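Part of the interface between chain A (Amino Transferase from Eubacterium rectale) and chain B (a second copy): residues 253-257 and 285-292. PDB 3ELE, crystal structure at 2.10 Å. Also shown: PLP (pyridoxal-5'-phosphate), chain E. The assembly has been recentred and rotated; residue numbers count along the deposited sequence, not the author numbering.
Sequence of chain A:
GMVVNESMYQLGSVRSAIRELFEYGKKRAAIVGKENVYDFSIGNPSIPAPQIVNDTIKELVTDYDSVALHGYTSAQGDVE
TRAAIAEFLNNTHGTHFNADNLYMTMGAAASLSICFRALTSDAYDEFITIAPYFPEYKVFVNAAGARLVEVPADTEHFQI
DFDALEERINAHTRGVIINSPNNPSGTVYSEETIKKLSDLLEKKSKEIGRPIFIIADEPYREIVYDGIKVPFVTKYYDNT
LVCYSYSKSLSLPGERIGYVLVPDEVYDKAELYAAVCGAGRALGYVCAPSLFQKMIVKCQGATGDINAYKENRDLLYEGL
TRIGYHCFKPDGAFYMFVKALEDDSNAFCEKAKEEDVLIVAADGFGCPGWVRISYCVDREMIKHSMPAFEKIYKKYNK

Chain A, residues 253-257: PGERI
Chain B 285-292: YVCAPSLF

The contact is built on a helix start in chain B docked against a short segment of chain A. Pro A253, Gly A254 and Glu A255 have helical phi/psi (-63/-35, -77/-14, -82/-19) without the regular bonds; Arg A256 then flips to 62/71 and Ile A257 extends to -143/122. In chain B, Val B286 (-121/-50) precedes an extended run through Cys B287 (-165/159), Ala B288 (-72/153) and Pro B289 (-50/116), the N-cap residue, before the helix begins at Ser B290 (-49/-55). The register sets the Gly A254 CA 4.9 Å from the Ser B290 CA and the Glu A255 CA 4.5 Å from the Pro B289 CA, so it falls along chain B as it rises along chain A, and the two backbones run roughly in opposing directions here. Together the stretches bury 360 Å².

Backbone and carboxylate hydrogen bonds take up the first two amides of the helix, those of Ser B290 and Leu B291, which have no preceding turn to serve them. Ser B290 N donates to Gly A254 O at 2.9 Å and 166°, and the same oxygen receives a CA-H...O contact from Pro B289 CA at 3.3 Å. Leu B291 N donates to Glu A255 OE1 at 3.1 Å and 168°, with a weak second bond to Glu A255 OE2 at 3.4 Å. Glu A255 points its CA-to-CB bond away from chain B, yet chi1 and chi2 both m (-52°, -54°) and chi3 of 0° return the carboxylate to the helix start.

Close packing leaves no room for a CB at Gly A254: an ideal CB there would lie 2.9 Å from Ser B290 CB, a clash. Ser B290, chi1 t, directs its CB toward chain A. Leu B291 (t, p) packs its CB 3.5 Å from Glu A255 OE2.

Arg A256 points toward chain B and joins protein, water and cofactor. Its chi1 to chi3 are all m (-42°, -47°, -61°), with chi4 at 142°. Arg A256 NH1 donates to Pro A253 O at 2.8 Å, a bond within the stretch that helps fix the guanidinium. Val B286, chi1 t, lies with its CB over one guanidinium face, and its CG2 is 3.3 Å from Arg A256 NH2; farther back, Arg A256 CD is 4.0 Å from Cys B287 SG, whose chi1 is p.

Water 1 bridges the chains, accepting from Arg A256 NE at 3.0 Å and Val B286 N at 2.8 Å while donating to Cys B287 O at 2.8 Å.

The PLP phosphate accepts two further bonds, Arg A256 NH1 to PLP O2P at 3.0 Å and Arg A256 NH2 to PLP O3P at 3.1 Å. The rule is economical: one arginine binds the cofactor phosphate through NH1 and NH2 and also packs against the partner chain, with NE linked to it through water 1.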

# COMPACT_ATOMS: atom_id res chain seq x y z
N PRO A 253 -3.56 10.36 -9.29
CA PRO A 253 -2.33 9.62 -8.93
C PRO A 253 -2.03 9.52 -7.43
O PRO A 253 -1.48 8.51 -6.99
CB PRO A 253 -1.22 10.39 -9.66
CG PRO A 253 -1.72 11.70 -9.83
CD PRO A 253 -3.20 11.58 -10.04
N GLY A 254 -2.36 10.57 -6.69
CA GLY A 254 -2.20 10.59 -5.25
C GLY A 254 -3.24 9.81 -4.46
O GLY A 254 -3.03 9.59 -3.29
N GLU A 255 -4.36 9.41 -5.09
CA GLU A 255 -5.44 8.66 -4.40
C GLU A 255 -5.23 7.13 -4.26
O GLU A 255 -5.84 6.50 -3.39
CB GLU A 255 -6.81 9.01 -5.01
CG GLU A 255 -7.11 10.54 -5.09
CD GLU A 255 -6.97 11.32 -3.78
OE1 GLU A 255 -6.64 10.75 -2.72
OE2 GLU A 255 -7.22 12.55 -3.80
N ARG A 256 -4.34 6.56 -5.07
CA ARG A 256 -3.90 5.16 -4.95
C ARG A 256 -5.04 4.16 -5.13
O ARG A 256 -5.52 3.56 -4.18
CB ARG A 256 -3.16 4.93 -3.59
CG ARG A 256 -2.18 6.03 -3.15
CD ARG A 256 -1.26 6.48 -4.26
NE ARG A 256 -0.42 5.40 -4.76
CZ ARG A 256 -0.07 5.18 -6.03
NH1 ARG A 256 -0.55 5.86 -7.04
NH2 ARG A 256 0.74 4.15 -6.28
N ILE A 257 -5.52 4.04 -6.37
CA ILE A 257 -6.60 3.10 -6.69
C ILE A 257 -6.38 2.46 -8.06
O ILE A 257 -6.24 3.14 -9.08
CB ILE A 257 -7.99 3.78 -6.54
CG1 ILE A 257 -9.14 2.79 -6.80
CG2 ILE A 257 -8.09 5.06 -7.41
CD1 ILE A 257 -9.20 1.59 -5.89
N TYR B 285 4.80 1.16 -2.26
CA TYR B 285 4.11 2.38 -1.83
C TYR B 285 4.73 3.57 -2.57
O TYR B 285 5.93 3.56 -2.87
CB TYR B 285 4.20 2.59 -0.32
CG TYR B 285 3.79 1.39 0.53
CD1 TYR B 285 2.56 0.78 0.37
CD2 TYR B 285 4.61 0.90 1.52
CE1 TYR B 285 2.16 -0.31 1.19
CE2 TYR B 285 4.24 -0.19 2.33
CZ TYR B 285 3.03 -0.80 2.14
OH TYR B 285 2.68 -1.88 2.94
N VAL B 286 3.89 4.56 -2.87
CA VAL B 286 4.26 5.77 -3.60
C VAL B 286 3.97 6.98 -2.71
O VAL B 286 4.80 7.85 -2.56
CB VAL B 286 3.50 5.86 -4.94
CG1 VAL B 286 3.74 7.22 -5.63
CG2 VAL B 286 3.93 4.72 -5.85
N CYS B 287 2.77 7.03 -2.17
CA CYS B 287 2.39 8.01 -1.17
C CYS B 287 1.10 7.56 -0.50
O CYS B 287 0.38 6.71 -1.04
CB CYS B 287 2.20 9.39 -1.78
SG CYS B 287 0.93 9.56 -3.05
N ALA B 288 0.84 8.10 0.69
CA ALA B 288 -0.42 7.85 1.37
C ALA B 288 -1.51 8.64 0.57
O ALA B 288 -1.17 9.67 -0.08
CB ALA B 288 -0.35 8.30 2.83
N PRO B 289 -2.79 8.19 0.60
CA PRO B 289 -3.86 8.88 -0.14
C PRO B 289 -3.94 10.42 0.11
O PRO B 289 -4.19 10.87 1.24
CB PRO B 289 -5.12 8.15 0.32
CG PRO B 289 -4.67 6.79 0.63
CD PRO B 289 -3.32 6.99 1.29
N SER B 290 -3.70 11.16 -0.97
CA SER B 290 -3.59 12.62 -0.99
C SER B 290 -4.73 13.29 -0.26
O SER B 290 -4.49 14.01 0.70
CB SER B 290 -3.46 13.15 -2.42
OG SER B 290 -3.24 14.54 -2.41
N LEU B 291 -5.97 12.97 -0.65
CA LEU B 291 -7.18 13.55 -0.00
C LEU B 291 -7.17 13.42 1.52
O LEU B 291 -7.50 14.36 2.23
CB LEU B 291 -8.46 12.88 -0.53
CG LEU B 291 -9.82 13.37 0.02
CD1 LEU B 291 -9.97 14.85 -0.23
CD2 LEU B 291 -10.96 12.58 -0.59
N PHE B 292 -6.81 12.23 2.00
CA PHE B 292 -6.79 11.95 3.44
C PHE B 292 -5.60 12.64 4.16
O PHE B 292 -5.74 13.06 5.31
CB PHE B 292 -6.90 10.43 3.71
CG PHE B 292 -8.18 9.83 3.14
CD1 PHE B 292 -9.42 10.31 3.52
CD2 PHE B 292 -8.14 8.80 2.20
CE1 PHE B 292 -10.60 9.77 2.98
CE2 PHE B 292 -9.32 8.26 1.67
CZ PHE B 292 -10.54 8.75 2.06
N1 PLP E . 3.62 2.34 -14.93
C2 PLP E . 4.11 3.37 -15.74
C2A PLP E . 4.66 3.02 -17.09
C3 PLP E . 4.05 4.71 -15.32
O3 PLP E . 4.51 5.72 -16.12
C4 PLP E . 3.54 5.03 -14.04
C4A PLP E . 3.92 6.39 -13.49
O4A PLP E . 4.99 6.53 -12.89
C5 PLP E . 3.05 3.96 -13.22
C6 PLP E . 3.10 2.62 -13.67
C5A PLP E . 2.51 4.18 -11.82
O4P PLP E . 1.13 4.40 -11.78
P PLP E . 0.44 4.50 -10.32
O1P PLP E . -0.94 3.91 -10.38
O2P PLP E . 0.28 5.95 -9.96
O3P PLP E . 1.24 3.80 -9.27
O HOH W 1 1.13 4.40 -2.36